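Side-chain contacts in protein LigF (Sphingobium sp. SYK-6, PDB 4XT0), which cleaves beta-aryl ether bonds in lignin-derived compounds as a glutathione-dependent beta-etherase of the glutathione S-transferase superfamily: residues F94-A97 and E98-W102; K104-D107 and E108-W112; E179-L182 and S183-Y187; T191-S194 and L195-C199. One frame throughout, in Å; residues are numbered along the deposited sequence. Where two conformers were deposited one is given.

Interaction 1 (F94-A97 and E98-W102)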
loop_
_atom_site.group_PDB
_atom_site.type_symbol
_atom_site.label_atom_id
_atom_site.label_comp_id
_atom_site.label_asym_id
_atom_site.label_seq_id
_atom_site.Cartn_x
_atom_site.Cartn_y
_atom_site.Cartn_z
ATOM N N PHE A 94 0.457 5.177 18.871
ATOM C CA PHE A 94 1.042 6.203 18.018
ATOM C C PHE A 94 2.297 5.659 17.313
ATOM O O PHE A 94 2.524 5.933 16.127
ATOM C CB PHE A 94 1.381 7.464 18.814
ATOM C CG PHE A 94 2.085 8.519 17.994
ATOM C CD1 PHE A 94 1.399 9.226 17.012
ATOM C CD2 PHE A 94 3.425 8.822 18.214
ATOM C CE1 PHE A 94 2.043 10.206 16.246
ATOM C CE2 PHE A 94 4.075 9.804 17.457
ATOM C CZ PHE A 94 3.379 10.496 16.470
ATOM N N LYS A 95 3.079 4.854 18.033
ATOM C CA LYS A 95 4.290 4.245 17.461
ATOM C C LYS A 95 3.917 3.130 16.482
ATOM O O LYS A 95 4.592 2.950 15.476
ATOM C CB LYS A 95 5.210 3.716 18.564
ATOM C CG LYS A 95 5.743 4.824 19.489
ATOM C CD LYS A 95 6.625 5.797 18.709
ATOM C CE LYS A 95 7.103 6.946 19.610
ATOM N NZ LYS A 95 8.058 7.801 18.876
ATOM N N ARG A 96 2.839 2.400 16.777
ATOM C CA ARG A 96 2.344 1.376 15.856
ATOM C C ARG A 96 1.841 2.027 14.560
ATOM O O ARG A 96 2.003 1.459 13.481
ATOM C CB ARG A 96 1.229 0.527 16.498
ATOM C CG ARG A 96 0.822 -0.690 15.650
ATOM C CD ARG A 96 -0.262 -1.566 16.309
ATOM N NE ARG A 96 0.226 -2.230 17.515
ATOM C CZ ARG A 96 -0.432 -3.186 18.170
ATOM N NH1 ARG A 96 -1.617 -3.611 17.748
ATOM N NH2 ARG A 96 0.094 -3.709 19.257
ATOM N N ALA A 97 1.256 3.224 14.658
ATOM C CA ALA A 97 0.869 3.986 13.463
ATOM C C ALA A 97 2.086 4.359 12.615
ATOM O O ALA A 97 2.087 4.216 11.388
ATOM C CB ALA A 97 0.086 5.261 13.854
ATOM N N GLU A 98 3.120 4.857 13.273
ATOM C CA GLU A 98 4.352 5.215 12.585
ATOM C C GLU A 98 4.959 3.990 11.886
ATOM O O GLU A 98 5.452 4.085 10.761
ATOM C CB GLU A 98 5.331 5.819 13.595
ATOM C CG GLU A 98 6.587 6.362 13.022
ATOM C CD GLU A 98 7.387 7.133 14.053
ATOM O OE1 GLU A 98 6.760 7.791 14.921
ATOM O OE2 GLU A 98 8.638 7.065 13.999
ATOM N N MET A 99 4.897 2.843 12.560
ATOM C CA MET A 99 5.319 1.564 11.987
ATOM C C MET A 99 4.590 1.256 10.658
ATOM O O MET A 99 5.227 0.878 9.670
ATOM C CB MET A 99 5.072 0.429 12.999
ATOM C CG MET A 99 5.609 -0.957 12.595
ATOM S SD MET A 99 4.715 -2.356 13.360
ATOM C CE MET A 99 3.112 -2.215 12.585
ATOM N N ARG A 100 3.269 1.428 10.643
ATOM C CA ARG A 100 2.462 1.148 9.454
ATOM C C ARG A 100 2.760 2.115 8.330
ATOM O O ARG A 100 2.642 1.737 7.170
ATOM C CB ARG A 100 0.948 1.188 9.767
ATOM C CG ARG A 100 0.510 0.111 10.740
ATOM C CD ARG A 100 -1.035 -0.082 10.804
ATOM N NE ARG A 100 -1.252 -1.325 11.548
ATOM C CZ ARG A 100 -1.825 -1.410 12.742
ATOM N NH1 ARG A 100 -2.324 -0.325 13.326
ATOM N NH2 ARG A 100 -1.917 -2.592 13.339
ATOM N N VAL A 101 3.123 3.359 8.658
ATOM C CA VAL A 101 3.530 4.306 7.622
ATOM C C VAL A 101 4.748 3.717 6.891
ATOM O O VAL A 101 4.821 3.762 5.664
ATOM C CB VAL A 101 3.854 5.708 8.195
ATOM C CG1 VAL A 101 4.455 6.617 7.105
ATOM C CG2 VAL A 101 2.584 6.360 8.762
ATOM N N TRP A 102 5.683 3.135 7.644
ATOM C CA TRP A 102 6.852 2.485 7.031
ATOM C C TRP A 102 6.490 1.254 6.222
ATOM O O TRP A 102 7.066 1.028 5.154
ATOM C CB TRP A 102 7.892 2.069 8.093
ATOM C CG TRP A 102 8.772 3.193 8.541
ATOM C CD1 TRP A 102 8.751 3.809 9.751
ATOM C CD2 TRP A 102 9.795 3.827 7.774
ATOM N NE1 TRP A 102 9.699 4.794 9.796
ATOM C CE2 TRP A 102 10.351 4.840 8.594
ATOM C CE3 TRP A 102 10.300 3.658 6.481
ATOM C CZ2 TRP A 102 11.392 5.663 8.162
ATOM C CZ3 TRP A 102 11.336 4.483 6.051
ATOM C CH2 TRP A 102 11.870 5.469 6.893
HETATM O O HOH W 1 -3.518 -2.996 15.802
#

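Interaction 2 (K104-D107 and E108-W112)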
loop_
_atom_site.group_PDB
_atom_site.type_symbol
_atom_site.label_atom_id
_atom_site.label_comp_id
_atom_site.label_asym_id
_atom_site.label_seq_id
_atom_site.Cartn_x
_atom_site.Cartn_y
_atom_site.Cartn_z
ATOM N N LYS A 104 3.603 0.340 4.831
ATOM C CA LYS A 104 2.816 0.608 3.637
ATOM C C LYS A 104 3.674 1.353 2.606
ATOM O O LYS A 104 3.456 1.226 1.405
ATOM C CB LYS A 104 1.540 1.388 3.982
ATOM C CG LYS A 104 1.743 2.902 4.207
ATOM C CD LYS A 104 0.519 3.474 4.948
ATOM C CE LYS A 104 -0.776 3.331 4.125
ATOM N NZ LYS A 104 -0.758 4.279 2.929
ATOM N N TRP A 105 4.675 2.096 3.067
ATOM C CA TRP A 105 5.591 2.750 2.144
ATOM C C TRP A 105 6.436 1.715 1.389
ATOM O O TRP A 105 6.770 1.912 0.231
ATOM C CB TRP A 105 6.486 3.730 2.887
ATOM C CG TRP A 105 7.496 4.416 2.038
ATOM C CD1 TRP A 105 7.291 5.465 1.186
ATOM C CD2 TRP A 105 8.891 4.124 2.002
ATOM N NE1 TRP A 105 8.485 5.839 0.607
ATOM C CE2 TRP A 105 9.484 5.036 1.094
ATOM C CE3 TRP A 105 9.706 3.184 2.639
ATOM C CZ2 TRP A 105 10.849 5.022 0.806
ATOM C CZ3 TRP A 105 11.066 3.178 2.360
ATOM C CH2 TRP A 105 11.621 4.094 1.450
ATOM N N VAL A 106 6.765 0.608 2.044
ATOM C CA VAL A 106 7.412 -0.486 1.330
ATOM C C VAL A 106 6.483 -1.010 0.243
ATOM O O VAL A 106 6.904 -1.150 -0.909
ATOM C CB VAL A 106 7.815 -1.640 2.262
ATOM C CG1 VAL A 106 8.317 -2.844 1.444
ATOM C CG2 VAL A 106 8.874 -1.180 3.215
ATOM N N ASP A 107 5.215 -1.248 0.602
ATOM C CA ASP A 107 4.207 -1.758 -0.351
ATOM C C ASP A 107 3.865 -0.809 -1.495
ATOM O O ASP A 107 3.473 -1.256 -2.575
ATOM C CB ASP A 107 2.896 -2.114 0.380
ATOM C CG ASP A 107 2.988 -3.429 1.154
ATOM O OD1 ASP A 107 3.681 -4.367 0.695
ATOM O OD2 ASP A 107 2.367 -3.535 2.231
ATOM N N GLU A 108 3.975 0.495 -1.265
ATOM C CA GLU A 108 3.487 1.462 -2.247
ATOM C C GLU A 108 4.589 2.166 -3.024
ATOM O O GLU A 108 4.303 2.867 -3.987
ATOM C CB GLU A 108 2.613 2.512 -1.551
ATOM C CG GLU A 108 1.392 1.884 -0.861
ATOM C CD GLU A 108 0.733 2.790 0.166
ATOM O OE1 GLU A 108 0.869 4.024 0.032
ATOM O OE2 GLU A 108 0.063 2.257 1.096
ATOM N N TYR A 109 5.837 2.020 -2.595
ATOM C CA TYR A 109 6.929 2.764 -3.246
ATOM C C TYR A 109 8.233 1.966 -3.339
ATOM O O TYR A 109 8.719 1.687 -4.431
ATOM C CB TYR A 109 7.157 4.082 -2.487
ATOM C CG TYR A 109 8.016 5.108 -3.207
ATOM C CD1 TYR A 109 7.437 6.085 -4.012
ATOM C CD2 TYR A 109 9.404 5.114 -3.065
ATOM C CE1 TYR A 109 8.232 7.047 -4.679
ATOM C CE2 TYR A 109 10.196 6.068 -3.710
ATOM C CZ TYR A 109 9.604 7.029 -4.511
ATOM O OH TYR A 109 10.385 7.968 -5.147
ATOM N N PHE A 110 8.786 1.596 -2.184
ATOM C CA PHE A 110 10.150 1.063 -2.107
ATOM C C PHE A 110 10.286 -0.303 -2.786
ATOM O O PHE A 110 11.231 -0.530 -3.548
ATOM C CB PHE A 110 10.594 0.983 -0.629
ATOM C CG PHE A 110 12.037 0.549 -0.421
ATOM C CD1 PHE A 110 12.998 0.738 -1.404
ATOM C CD2 PHE A 110 12.420 -0.057 0.772
ATOM C CE1 PHE A 110 14.301 0.327 -1.207
ATOM C CE2 PHE A 110 13.732 -0.467 0.984
ATOM C CZ PHE A 110 14.677 -0.278 -0.010
ATOM N N CYS A 111 9.362 -1.218 -2.509
ATOM C CA CYS A 111 9.459 -2.545 -3.102
ATOM C C CYS A 111 9.424 -2.468 -4.626
ATOM O O CYS A 111 10.189 -3.144 -5.298
ATOM C CB CYS A 111 8.332 -3.462 -2.618
ATOM S SG CYS A 111 8.347 -5.085 -3.444
ATOM N N TRP A 112 8.557 -1.624 -5.169
ATOM C CA TRP A 112 8.321 -1.651 -6.607
ATOM C C TRP A 112 9.455 -1.087 -7.468
ATOM O O TRP A 112 9.708 -1.598 -8.570
ATOM C CB TRP A 112 6.997 -0.937 -6.922
ATOM C CG TRP A 112 5.826 -1.575 -6.224
ATOM C CD1 TRP A 112 4.813 -0.929 -5.577
ATOM C CD2 TRP A 112 5.567 -2.987 -6.067
ATOM N NE1 TRP A 112 3.932 -1.842 -5.049
ATOM C CE2 TRP A 112 4.372 -3.109 -5.331
ATOM C CE3 TRP A 112 6.222 -4.155 -6.487
ATOM C CZ2 TRP A 112 3.820 -4.351 -5.001
ATOM C CZ3 TRP A 112 5.675 -5.387 -6.153
ATOM C CH2 TRP A 112 4.484 -5.473 -5.421
#

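Interaction 3 (E179-L182 and S183-Y187)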
loop_
_atom_site.group_PDB
_atom_site.type_symbol
_atom_site.label_atom_id
_atom_site.label_comp_id
_atom_site.label_asym_id
_atom_site.label_seq_id
_atom_site.Cartn_x
_atom_site.Cartn_y
_atom_site.Cartn_z
ATOM N N GLU A 179 18.068 6.552 5.095
ATOM C CA GLU A 179 19.263 7.086 5.717
ATOM C C GLU A 179 18.921 8.264 6.608
ATOM O O GLU A 179 19.511 8.443 7.665
ATOM C CB GLU A 179 20.276 7.522 4.663
ATOM C CG GLU A 179 21.560 8.052 5.260
ATOM C CD GLU A 179 22.349 6.957 5.933
ATOM O OE1 GLU A 179 22.041 5.771 5.674
ATOM O OE2 GLU A 179 23.271 7.272 6.719
ATOM N N GLU A 180 17.966 9.066 6.157
ATOM C CA GLU A 180 17.454 10.192 6.927
ATOM C C GLU A 180 17.087 9.776 8.358
ATOM O O GLU A 180 17.298 10.532 9.301
ATOM C CB GLU A 180 16.245 10.784 6.203
ATOM C CG GLU A 180 15.582 11.962 6.867
ATOM C CD GLU A 180 14.416 12.493 6.042
ATOM O OE1 GLU A 180 14.454 12.363 4.797
ATOM O OE2 GLU A 180 13.460 13.037 6.636
ATOM N N THR A 181 16.570 8.563 8.526
ATOM C CA THR A 181 16.150 8.115 9.852
ATOM C C THR A 181 17.239 7.267 10.517
ATOM O O THR A 181 17.589 7.484 11.684
ATOM C CB THR A 181 14.825 7.316 9.787
ATOM O OG1 THR A 181 13.755 8.186 9.390
ATOM C CG2 THR A 181 14.499 6.681 11.135
ATOM N N LEU A 182 17.803 6.332 9.760
ATOM C CA LEU A 182 18.751 5.358 10.321
ATOM C C LEU A 182 20.117 5.956 10.640
ATOM O O LEU A 182 20.910 5.355 11.364
ATOM C CB LEU A 182 18.906 4.166 9.367
ATOM C CG LEU A 182 17.602 3.363 9.271
ATOM C CD1 LEU A 182 17.646 2.335 8.135
ATOM C CD2 LEU A 182 17.314 2.680 10.606
ATOM N N SER A 183 20.378 7.146 10.116
ATOM C CA SER A 183 21.571 7.891 10.483
ATOM C C SER A 183 21.423 8.525 11.867
ATOM O O SER A 183 22.363 9.124 12.369
ATOM C CB SER A 183 21.870 8.982 9.450
ATOM O OG SER A 183 20.876 10.002 9.489
ATOM N N LYS A 184 20.250 8.391 12.479
ATOM C CA LYS A 184 19.988 9.044 13.762
ATOM C C LYS A 184 19.525 8.084 14.853
ATOM O O LYS A 184 19.507 8.441 16.024
ATOM C CB LYS A 184 18.946 10.153 13.577
ATOM C CG LYS A 184 19.465 11.337 12.795
ATOM C CD LYS A 184 18.367 12.023 12.007
ATOM C CE LYS A 184 18.966 13.042 11.042
ATOM N NZ LYS A 184 18.022 13.429 9.956
ATOM N N GLN A 185 19.130 6.873 14.476
ATOM C CA GLN A 185 18.629 5.912 15.454
ATOM C C GLN A 185 18.802 4.494 14.916
ATOM O O GLN A 185 19.036 4.322 13.721
ATOM C CB GLN A 185 17.152 6.200 15.801
ATOM C CG GLN A 185 16.184 6.159 14.626
ATOM C CD GLN A 185 14.787 6.656 14.996
ATOM O OE1 GLN A 185 14.629 7.752 15.525
ATOM N NE2 GLN A 185 13.768 5.851 14.700
ATOM N N ASP A 186 18.691 3.494 15.793
ATOM C CA ASP A 186 19.047 2.111 15.458
ATOM C C ASP A 186 17.998 1.401 14.609
ATOM O O ASP A 186 18.330 0.524 13.816
ATOM C CB ASP A 186 19.286 1.280 16.724
ATOM C CG ASP A 186 20.632 1.575 17.392
ATOM O OD1 ASP A 186 21.470 2.290 16.797
ATOM O OD2 ASP A 186 20.840 1.080 18.524
ATOM N N TYR A 187 16.736 1.767 14.784
ATOM C CA TYR A 187 15.651 1.100 14.066
ATOM C C TYR A 187 14.676 2.139 13.542
ATOM O O TYR A 187 14.698 3.284 13.984
ATOM C CB TYR A 187 14.938 0.087 14.975
ATOM C CG TYR A 187 15.816 -1.083 15.406
ATOM C CD1 TYR A 187 16.103 -2.118 14.523
ATOM C CD2 TYR A 187 16.338 -1.159 16.692
ATOM C CE1 TYR A 187 16.888 -3.186 14.899
ATOM C CE2 TYR A 187 17.140 -2.241 17.081
ATOM C CZ TYR A 187 17.403 -3.251 16.176
ATOM O OH TYR A 187 18.189 -4.333 16.527
#

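Interaction 4 (T191-S194 and L195-C199)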
loop_
_atom_site.group_PDB
_atom_site.type_symbol
_atom_site.label_atom_id
_atom_site.label_comp_id
_atom_site.label_asym_id
_atom_site.label_seq_id
_atom_site.Cartn_x
_atom_site.Cartn_y
_atom_site.Cartn_z
ATOM N N THR A 191 10.911 3.036 19.234
ATOM C CA THR A 191 10.576 2.050 20.270
ATOM C C THR A 191 11.323 0.730 20.039
ATOM O O THR A 191 11.251 -0.190 20.860
ATOM C CB THR A 191 9.062 1.751 20.318
ATOM O OG1 THR A 191 8.556 1.649 18.979
ATOM C CG2 THR A 191 8.326 2.863 21.057
ATOM N N GLY A 192 12.026 0.636 18.914
ATOM C CA GLY A 192 12.860 -0.525 18.649
ATOM C C GLY A 192 12.381 -1.386 17.494
ATOM O O GLY A 192 11.447 -1.032 16.772
ATOM N N TYR A 193 13.039 -2.524 17.328
ATOM C CA TYR A 193 12.818 -3.430 16.207
ATOM C C TYR A 193 11.361 -3.809 16.029
ATOM O O TYR A 193 10.704 -4.219 16.990
ATOM C CB TYR A 193 13.656 -4.676 16.433
ATOM C CG TYR A 193 13.660 -5.718 15.341
ATOM C CD1 TYR A 193 14.343 -5.504 14.152
ATOM C CD2 TYR A 193 13.039 -6.953 15.537
ATOM C CE1 TYR A 193 14.397 -6.482 13.166
ATOM C CE2 TYR A 193 13.088 -7.947 14.561
ATOM C CZ TYR A 193 13.774 -7.702 13.380
ATOM O OH TYR A 193 13.865 -8.670 12.411
ATOM N N SER A 194 10.855 -3.683 14.799
ATOM C CA SER A 194 9.439 -3.915 14.548
ATOM C C SER A 194 9.245 -4.436 13.134
ATOM O O SER A 194 10.215 -4.603 12.381
ATOM C CB SER A 194 8.634 -2.625 14.751
ATOM O OG SER A 194 8.781 -1.739 13.634
ATOM N N LEU A 195 7.989 -4.704 12.789
ATOM C CA LEU A 195 7.601 -5.045 11.416
ATOM C C LEU A 195 8.088 -3.990 10.399
ATOM O O LEU A 195 8.340 -4.332 9.250
ATOM C CB LEU A 195 6.074 -5.200 11.297
ATOM C CG LEU A 195 5.409 -6.314 12.119
ATOM C CD1 LEU A 195 3.919 -6.383 11.781
ATOM C CD2 LEU A 195 6.100 -7.666 11.902
ATOM N N ALA A 196 8.220 -2.727 10.817
ATOM C CA ALA A 196 8.799 -1.705 9.925
ATOM C C ALA A 196 10.184 -2.106 9.452
ATOM O O ALA A 196 10.490 -2.019 8.249
ATOM C CB ALA A 196 8.881 -0.338 10.615
ATOM N N ASP A 197 11.039 -2.499 10.397
ATOM C CA ASP A 197 12.393 -2.921 10.041
ATOM C C ASP A 197 12.369 -4.156 9.148
ATOM O O ASP A 197 13.067 -4.206 8.137
ATOM C CB ASP A 197 13.231 -3.168 11.302
ATOM C CG ASP A 197 13.266 -1.944 12.204
ATOM O OD1 ASP A 197 13.991 -0.970 11.865
ATOM O OD2 ASP A 197 12.543 -1.939 13.229
ATOM N N ILE A 198 11.544 -5.137 9.506
ATOM C CA ILE A 198 11.468 -6.391 8.752
ATOM C C ILE A 198 11.016 -6.151 7.295
ATOM O O ILE A 198 11.645 -6.637 6.346
ATOM C CB ILE A 198 10.503 -7.397 9.457
ATOM C CG1 ILE A 198 11.169 -8.002 10.693
ATOM C CG2 ILE A 198 10.066 -8.503 8.507
ATOM C CD1 ILE A 198 10.174 -8.785 11.582
ATOM N N CYS A 199 9.955 -5.369 7.118
ATOM C CA CYS A 199 9.412 -5.139 5.776
ATOM C C CYS A 199 10.406 -4.370 4.904
ATOM O O CYS A 199 10.539 -4.650 3.710
ATOM C CB CYS A 199 8.076 -4.392 5.852
ATOM S SG CYS A 199 6.701 -5.370 6.588
HETATM O O HOH W 2 11.015 -0.033 14.115
#

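Interaction 1 (F94-A97 and E98-W102)
Arg-96 and Arg-100, one helical turn apart, run side by side from different first torsions: Arg-96 carries CG opposite its backbone N (chi1 -171°), whereas in Arg-100 CG stands opposite the carbonyl carbon (chi1 -64°). Arg-96 has two conformers, and in the one described its aliphatic part lies over one face of the Arg-100 guanidinium, toward its rim, with CD of Arg-96 3.6 Å from NH2 of Arg-100. A bend at chi3 turns the Arg-96 guanidinium until the two planes stand 88° apart, and water 1 lies at the edge of both. It accepts from Arg-96 NH1 at 2.8 Å and from Arg-100 NH2 at 3.0 Å, a bridge between like charges that may not persist in the other conformer. Each has further partners: Arg-96 NE donates to the carbonyl of Pro-90, while Arg-100 forms salt bridges to Glu-75 and to Asp-79 of the second subunit. A leucine in place of Arg-100 would probably leave both acidic residues without this mate and deprive the water of one donor. On another side of the helix, Lys-95 NZ passes 4.2 Å from Glu-98 OE1, beyond a salt bridge, and pairs instead with Asp-190. Helix 93-121 thus sets Ala-97 and Arg-100 against Val-72 of the second subunit, Met-99 against helix 195-204, and Trp-102 against both that helix and helix 161-182.

Interaction 2 (K104-D107 and E108-W112)
Trp-105 lays one face of its indole against the CB atoms of Tyr-109 and Phe-110, the tight part of this contact. Phe-110 CB sits 3.9 Å from the centroid of the six-membered ring and only 18° off its normal, a CH-pi contact; Tyr-109 CB makes another over the five-membered ring at 4.1 Å. The aromatic rings are slid apart and barely overlap, although the Tyr-109 plane lies within 14° of the indole. The cluster is built across a wider pi-type turn in helix 93-121: Phe-110 N bonds Trp-105 O, five residues back, at 3.2 Å, and Cys-111 N likewise reaches Val-106 O. Phe-110 also packs on helices 161-182 and 195-204. By contrast, the polar side, partly exposed and bordering the second subunit, is the charge pair of Lys-104 and Glu-108. Bends at chi3 and chi4 curl the lysine back, and NZ meets the syn lone pair of Glu-108 OE2 at 2.8 Å, with a weak second bond to OE1. The same ammonium forms a salt bridge with Glu-69 of the second subunit, whose Asp-107 packs on Glu-108. A glutamine at Glu-108 is likely to leave Lys-104 without its charged mate within the helix and its curled chain freer to turn.

Interaction 3 (E179-L182 and S183-Y187)
Ser-183 turns its hydroxyl back onto the last turn of helix 161-182, where OG donates to Glu-179 O at 2.8 Å. The backbone N of Ser-183 bonds the same oxygen at 2.9 Å, and both donors are tilted from the carbonyl plane, by 20° and 26°. Two bonds from one residue therefore grip a single helical carbonyl, and the hydroxyl can do so because it stands between backbone N and carbonyl carbon (chi1 68°). The next carbonyl, Glu-180 O, is met from beyond the helix: Lys-184 runs back extended, and its NZ donates in the carbonyl plane on a lone pair at 3.1 Å. Thr-181 O receives Lys-184 N at 2.9 Å, from above its plane, together with a weak bond from Gln-185 N. These bonds close the C-terminal end of helix 161-182, in the helical C-terminal domain of the GST fold, where the last carbonyls are taken up by the exit loop. Farther out, Gln-185 crosses Thr-181, with NE2 3.7 Å from the CG2 methyl. That amide is fixed by a bond from NE2 to Tyr-187 O at 2.8 Å, with the acceptor close to the amide plane. Glu-179 has its carboxylate held by the backbone N atoms of Gly-225 and Leu-226, at the start of helix 224-235. Leu-182 packs against Leu-226 and Trp-229 of that helix, while Thr-181 OG1 is bonded by Arg-177.

Interaction 4 (T191-S194 and L195-C199)
A capping box of Ser-194 and Asp-197 opens helix 195-204, in the helical C-terminal domain of the GST fold, with Ser-194 as N-cap. The serine OG accepts from Ala-196 N at 3.0 Å, and Asp-197 OD2 takes the N-H of Ser-194 at 2.9 Å, on its anti lone pair. The first helical bond follows, Ile-198 N to Ser-194 O. With CG opposite the carbonyl carbon (chi1 -56°), the aspartate turns back over the start of the helix; its other oxygen, OD1, accepts from Leu-188 N and Trp-229 NE1, so the carboxylate also ties the incoming loop and helix 224-235 to the cap. The negative charge next to the helix N-terminus would probably be favoured by the helix dipole. Water 2 lies within hydrogen-bonding distance of Gly-192 O, Ser-194 OG and Asp-197 OD2, 2.6 Å from the last. Tyr-193 flanks the box: its ring crosses Asp-197 obliquely, the ring and carboxylate planes only 8° apart, with CD1 3.8 Å from Asp-197 CB. Arg-236 forms a cation-pi contact with this ring. Beyond Asp-197 the tyrosine meets Ile-198 at about a right angle, and Tyr-193 OH comes 3.3 Å from Ile-198 CG1.

In the fold
Interactions 1 and 2 follow one another on helix 93-121, partly buried and facing the second subunit. Interaction 1 rests on a water-bridged arginine pair with salt bridges to Glu-75 and to the second subunit, interaction 2 on an indole-face CH-pi cluster beside a Lys-Glu salt bridge. Interactions 3 and 4 lie at the two ends of the connection between helices 161-182 and 195-204: interaction 3 is a surface contact closing a helix with donors, whereas interaction 4 is buried and starts one with acceptors. They meet where Tyr-187 packs on Tyr-193 and Asp-197. Interaction 4 also touches interaction 1, through Met-99 against Ser-194, and interaction 2, through Val-106 against Cys-199.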